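PDB 4BNQ: Non-canonical purine NTP pyrophosphatase from Staphylococcus aureus, which probably hydrolyses non-canonical purine nucleoside triphosphates such as XTP, dITP and ITP to their monophosphates and diphosphate, keeping them out of DNA and RNA. Local coordinates for residues G78-G81 with I82-R86; K92-E95 with A96-E99; N180-N183 with L184-F188. All coordinates share one frame; numbering follows the deposited sequence.

Contact 1: G78-G81 with I82-R86; sequences GEPG and IYSAR
S84 carries its OG anti to its own carbonyl carbon (chi1 -73°), which turns the hydroxyl back onto the carbonyl of G81. The backbone of G81 has a positive phi (51°), and P80 follows a cis peptide bond. These bends fold the chain back on itself, and the CA atoms of P80 and S84 come within 4.7 Å.

G81 O is gripped twice by the same residue. S84 OG donates to G81 O at 2.6 Å, in the carbonyl plane and on a lone pair. S84 N donates to G81 O as well, at 2.7 Å, but from above that plane. S84 OG also accepts from the backbone N of L71, so the buried hydroxyl has a partner for each role. The turn is closed a second time one residue earlier, where Y83 N binds P80 O at 3.0 Å. That bond is bent, with an angle of 131° at the hydrogen.

P80 packs its CB against S84 OG at 3.6 Å. Y83 sends its ring outward. The carbonyl oxygen P80 O lies at the ring's edge, 3.7 Å from Y83 CD2, and one face of the ring meets I82 CG1 near its rim.

The 3-10 turn at I82 and Y83 takes over from the short, weakly bonded strand 79-80, at the edge of the antiparallel sheet within this chain. Backbone bonds between E79 and V73 and between G81 and L71 tie the segment to strand 64-73. Beyond the turn the chain leads to helix 94-104, while P80 rests on Y87 and on Y151, a predicted substrate-binding residue.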
# COMPACT_ATOMS: atom_id res chain seq x y z
N GLY A 78 7.35 -7.22 -18.13
CA GLY A 78 7.94 -7.38 -16.82
C GLY A 78 9.44 -7.18 -16.74
O GLY A 78 10.02 -7.33 -15.67
N GLU A 79 10.09 -6.85 -17.85
CA GLU A 79 11.50 -6.51 -17.75
C GLU A 79 11.58 -5.14 -17.09
O GLU A 79 10.65 -4.35 -17.20
CB GLU A 79 12.17 -6.40 -19.12
CG GLU A 79 12.49 -7.70 -19.83
CD GLU A 79 13.10 -7.43 -21.20
OE1 GLU A 79 12.34 -7.30 -22.20
OE2 GLU A 79 14.35 -7.32 -21.28
N PRO A 80 12.70 -4.85 -16.42
CA PRO A 80 13.86 -5.71 -16.11
C PRO A 80 13.60 -6.76 -15.02
O PRO A 80 14.39 -7.69 -14.90
CB PRO A 80 14.89 -4.72 -15.56
CG PRO A 80 14.51 -3.40 -16.12
CD PRO A 80 13.01 -3.42 -16.24
N GLY A 81 12.56 -6.59 -14.21
CA GLY A 81 12.24 -7.52 -13.14
C GLY A 81 13.42 -7.86 -12.24
O GLY A 81 14.19 -6.97 -11.86
N ILE A 82 13.61 -9.13 -11.91
CA ILE A 82 14.70 -9.52 -11.00
C ILE A 82 16.07 -9.14 -11.54
O ILE A 82 17.04 -9.06 -10.78
CB ILE A 82 14.66 -11.01 -10.65
CG1 ILE A 82 14.78 -11.87 -11.91
CG2 ILE A 82 13.39 -11.36 -9.90
CD1 ILE A 82 14.89 -13.35 -11.61
N TYR A 83 16.16 -8.88 -12.84
CA TYR A 83 17.41 -8.41 -13.42
C TYR A 83 17.57 -6.88 -13.34
O TYR A 83 18.51 -6.33 -13.93
CB TYR A 83 17.54 -8.87 -14.88
CG TYR A 83 17.35 -10.35 -15.05
CD1 TYR A 83 18.35 -11.25 -14.70
CD2 TYR A 83 16.16 -10.86 -15.56
CE1 TYR A 83 18.18 -12.62 -14.85
CE2 TYR A 83 15.97 -12.22 -15.71
CZ TYR A 83 16.98 -13.10 -15.35
OH TYR A 83 16.80 -14.45 -15.51
N SER A 84 16.67 -6.21 -12.61
CA SER A 84 16.71 -4.76 -12.49
C SER A 84 18.09 -4.19 -12.13
O SER A 84 18.54 -3.22 -12.75
CB SER A 84 15.65 -4.24 -11.52
OG SER A 84 14.34 -4.34 -12.07
N ALA A 85 18.78 -4.80 -11.16
CA ALA A 85 20.06 -4.25 -10.66
C ALA A 85 21.23 -4.37 -11.64
O ALA A 85 22.14 -3.53 -11.65
CB ALA A 85 20.44 -4.88 -9.32
N ARG A 86 21.20 -5.40 -12.48
CA ARG A 86 22.32 -5.71 -13.35
C ARG A 86 21.85 -5.78 -14.79
O ARG A 86 22.46 -6.44 -15.63
CB ARG A 86 22.97 -7.03 -12.92
CG ARG A 86 21.96 -8.17 -12.82
CD ARG A 86 22.58 -9.52 -12.49
NE ARG A 86 21.58 -10.59 -12.63
CZ ARG A 86 20.79 -11.02 -11.65
NH1 ARG A 86 20.88 -10.49 -10.43
NH2 ARG A 86 19.90 -11.98 -11.88

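Contact 2: K92-E95 with A96-E99; sequences KSDE and ANIE
S93 meets A96 as the N-cap of helix 94-104. Its OG lies anti to its own N (chi1 176°) and accepts from A96 N at 3.2 Å. The CB atoms of S93 and A96 touch at 3.6 Å. S93 O takes the next amide, N97 N, at 2.9 Å, so one residue serves two N-H groups of the first turn.

The tightly packed side belongs to N97 and I98, both buried. N97 lays its amide across the carbonyl of S93, with CG 3.1 Å from S93 O. The amide is fixed at both ends: OD1 accepts from A88 N and ND2 donates to A85 O. Water links N97 ND2 to D94 OD1 on this same side, while D94 OD2 accepts from the backbone N of G150. I98 rests its CG1 on D94 O at 3.4 Å and packs on I154.

The more open side is that of E95 and E99, both partly exposed. They bend at chi2 and bring their carboxylates together with the planes 36° apart. E95 OE2 and E99 OE2 are 2.6 Å apart. E95 OE1 forms a salt bridge with K143.

Oxygens this close suggest that one of the two acids holds a proton and shares it with the other. K143 may also ease the negative charge on E95.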
# COMPACT_ATOMS: atom_id res chain seq x y z
N LYS A 92 26.78 -3.39 -12.61
CA LYS A 92 25.65 -2.76 -11.93
C LYS A 92 25.70 -1.24 -11.98
O LYS A 92 25.62 -0.58 -10.95
CB LYS A 92 25.57 -3.22 -10.46
CG LYS A 92 25.68 -4.73 -10.26
CD LYS A 92 24.89 -5.19 -9.03
CE LYS A 92 25.16 -4.34 -7.80
NZ LYS A 92 26.56 -4.45 -7.29
N SER A 93 25.85 -0.68 -13.18
CA SER A 93 25.80 0.77 -13.35
C SER A 93 24.35 1.22 -13.46
O SER A 93 23.65 0.86 -14.41
CB SER A 93 26.55 1.22 -14.60
OG SER A 93 26.41 2.62 -14.79
N ASP A 94 23.89 2.00 -12.49
CA ASP A 94 22.54 2.55 -12.56
C ASP A 94 22.38 3.32 -13.88
O ASP A 94 21.38 3.16 -14.59
CB ASP A 94 22.25 3.44 -11.35
CG ASP A 94 21.97 2.65 -10.07
OD1 ASP A 94 21.85 1.41 -10.14
OD2 ASP A 94 21.84 3.28 -8.99
N GLU A 95 23.38 4.13 -14.23
CA GLU A 95 23.31 4.93 -15.45
C GLU A 95 23.20 4.07 -16.72
O GLU A 95 22.45 4.41 -17.63
CB GLU A 95 24.46 5.95 -15.53
CG GLU A 95 24.50 6.77 -16.84
CD GLU A 95 23.19 7.52 -17.14
OE1 GLU A 95 22.49 7.97 -16.20
OE2 GLU A 95 22.87 7.68 -18.35
N ALA A 96 23.92 2.94 -16.76
CA ALA A 96 23.85 2.05 -17.92
C ALA A 96 22.50 1.34 -17.99
O ALA A 96 21.92 1.16 -19.07
CB ALA A 96 24.97 1.02 -17.88
N ASN A 97 22.00 0.95 -16.83
CA ASN A 97 20.70 0.30 -16.76
C ASN A 97 19.59 1.21 -17.29
O ASN A 97 18.70 0.75 -18.01
CB ASN A 97 20.42 -0.12 -15.32
CG ASN A 97 21.37 -1.20 -14.85
OD1 ASN A 97 22.00 -1.87 -15.67
ND2 ASN A 97 21.47 -1.38 -13.53
N ILE A 98 19.67 2.49 -16.95
CA ILE A 98 18.66 3.45 -17.39
C ILE A 98 18.72 3.61 -18.91
O ILE A 98 17.68 3.60 -19.58
CB ILE A 98 18.83 4.84 -16.71
CG1 ILE A 98 18.49 4.74 -15.23
CG2 ILE A 98 18.00 5.89 -17.42
CD1 ILE A 98 18.85 6.01 -14.42
N GLU A 99 19.93 3.75 -19.44
CA GLU A 99 20.11 3.96 -20.89
C GLU A 99 19.59 2.78 -21.68
O GLU A 99 18.87 2.96 -22.66
CB GLU A 99 21.57 4.25 -21.23
CG GLU A 99 22.07 5.59 -20.68
CD GLU A 99 21.15 6.76 -21.03
OE1 GLU A 99 20.54 6.75 -22.12
OE2 GLU A 99 21.03 7.70 -20.21
O HOH W 1 24.62 -2.50 -14.92
O HOH W 2 19.63 -0.02 -11.23

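Contact 3: N180-N183 with L184-F188; sequences NAIN and LLQAF
The backbone from A181 to A187 is regular alpha-helix within helix 177-191, and three i to i+4 bonds join its two halves. L185 N binds A181 O at 3.1 Å. Q186 N binds I182 O at 2.7 Å and is nearly straight, with 168° at the hydrogen. A187 N binds N183 O at 3.0 Å.

I182 and L185 lie side by side and point the same way. They touch through their branch ends, I182 CD1 to L185 CD2 at 3.9 Å. The CG of L185 is anti to its backbone N (chi1 172°), and L185 CB sits against I182 O at 3.2 Å. L184 lays its CB over A181 O at 3.5 Å. Q186 starts from the other side of I182. Its chain is extended beyond CG, which carries the amide past I182 CG2, with the amide carbon Q186 CD 3.9 Å from that methyl. The aliphatic branch thus lies against the amide group.

The polar side is built from N183 and Q186. Their amide planes are 25° apart, and one water donates to both N183 OD1 and Q186 OE1. N183 OD1 also accepts from R179 NE, one turn back. N180 ND2 is bound to T134 O of strand 126-139.

A181 and I182 reach I119 and L185 reaches M121, all three buried. L184, partly exposed, and L185 touch F131. I182 is also covered by F17 and I20 of helix 11-20. On another side N183, L184 and A187 pack on L184, N183 and A187 of the second subunit. This is a helix packed on one face against the sheet and on another against the second subunit, as part of the homodimer interface of this Ham1-family protein.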
# COMPACT_ATOMS: atom_id res chain seq x y z
N ASN A 180 5.67 0.97 1.24
CA ASN A 180 4.48 0.13 1.33
C ASN A 180 4.78 -1.25 1.91
O ASN A 180 3.99 -1.77 2.68
CB ASN A 180 3.79 -0.03 -0.03
CG ASN A 180 3.03 1.21 -0.43
OD1 ASN A 180 2.65 2.01 0.42
ND2 ASN A 180 2.80 1.39 -1.72
N ALA A 181 5.92 -1.82 1.54
CA ALA A 181 6.34 -3.10 2.09
C ALA A 181 6.60 -2.99 3.58
O ALA A 181 6.26 -3.88 4.35
CB ALA A 181 7.59 -3.59 1.40
N ILE A 182 7.26 -1.91 3.98
CA ILE A 182 7.63 -1.73 5.37
C ILE A 182 6.38 -1.51 6.24
O ILE A 182 6.38 -1.91 7.40
CB ILE A 182 8.62 -0.56 5.56
CG1 ILE A 182 9.97 -0.91 4.95
CG2 ILE A 182 8.83 -0.26 7.04
CD1 ILE A 182 10.70 -2.04 5.68
N ASN A 183 5.33 -0.92 5.67
CA ASN A 183 4.07 -0.71 6.41
C ASN A 183 3.47 -2.04 6.84
O ASN A 183 2.97 -2.17 7.96
CB ASN A 183 3.04 0.09 5.60
CG ASN A 183 3.35 1.58 5.55
OD1 ASN A 183 4.09 2.11 6.39
ND2 ASN A 183 2.77 2.27 4.57
N LEU A 184 3.53 -3.02 5.94
CA LEU A 184 3.11 -4.38 6.26
C LEU A 184 4.03 -4.98 7.32
O LEU A 184 3.56 -5.69 8.22
CB LEU A 184 3.09 -5.26 5.01
CG LEU A 184 2.08 -4.92 3.90
CD1 LEU A 184 2.45 -5.63 2.58
CD2 LEU A 184 0.66 -5.29 4.33
N LEU A 185 5.32 -4.67 7.24
CA LEU A 185 6.27 -5.17 8.25
C LEU A 185 5.96 -4.57 9.62
O LEU A 185 5.86 -5.30 10.61
CB LEU A 185 7.72 -4.83 7.89
CG LEU A 185 8.75 -5.13 8.99
CD1 LEU A 185 8.83 -6.64 9.23
CD2 LEU A 185 10.15 -4.59 8.63
N GLN A 186 5.83 -3.25 9.67
CA GLN A 186 5.59 -2.56 10.93
C GLN A 186 4.28 -2.99 11.56
O GLN A 186 4.18 -3.08 12.78
CB GLN A 186 5.66 -1.03 10.76
CG GLN A 186 7.10 -0.53 10.80
CD GLN A 186 7.23 0.92 10.38
OE1 GLN A 186 6.35 1.47 9.72
NE2 GLN A 186 8.33 1.55 10.78
N ALA A 187 3.28 -3.27 10.72
CA ALA A 187 2.00 -3.78 11.21
C ALA A 187 2.21 -5.16 11.82
O ALA A 187 1.62 -5.49 12.85
CB ALA A 187 0.95 -3.84 10.11
N PHE A 188 3.05 -5.97 11.18
CA PHE A 188 3.40 -7.28 11.69
C PHE A 188 4.06 -7.17 13.07
O PHE A 188 3.70 -7.89 14.00
CB PHE A 188 4.33 -7.98 10.70
CG PHE A 188 4.75 -9.36 11.12
CD1 PHE A 188 5.89 -9.55 11.91
CD2 PHE A 188 4.02 -10.47 10.73
CE1 PHE A 188 6.27 -10.83 12.31
CE2 PHE A 188 4.40 -11.75 11.12
CZ PHE A 188 5.53 -11.93 11.91
O HOH W 3 3.71 3.13 9.51

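The three contacts follow one another along the chain. Contact 1 closes strand 79-80 at the edge of the antiparallel sheet, and contact 2 opens the next helix, 94-104. Their centres are about 11 Å apart. They touch through A85 and N97, and both approach Y151, predicted to bind substrate. Contact 3 lies much later, in helix 177-191, on the opposite side of the chain's centre. Its centre is about 24 Å from that of contact 1 and about 29 Å from that of contact 2. Thus one pair borders the predicted substrate site, while the last helix joins the sheet to the second subunit.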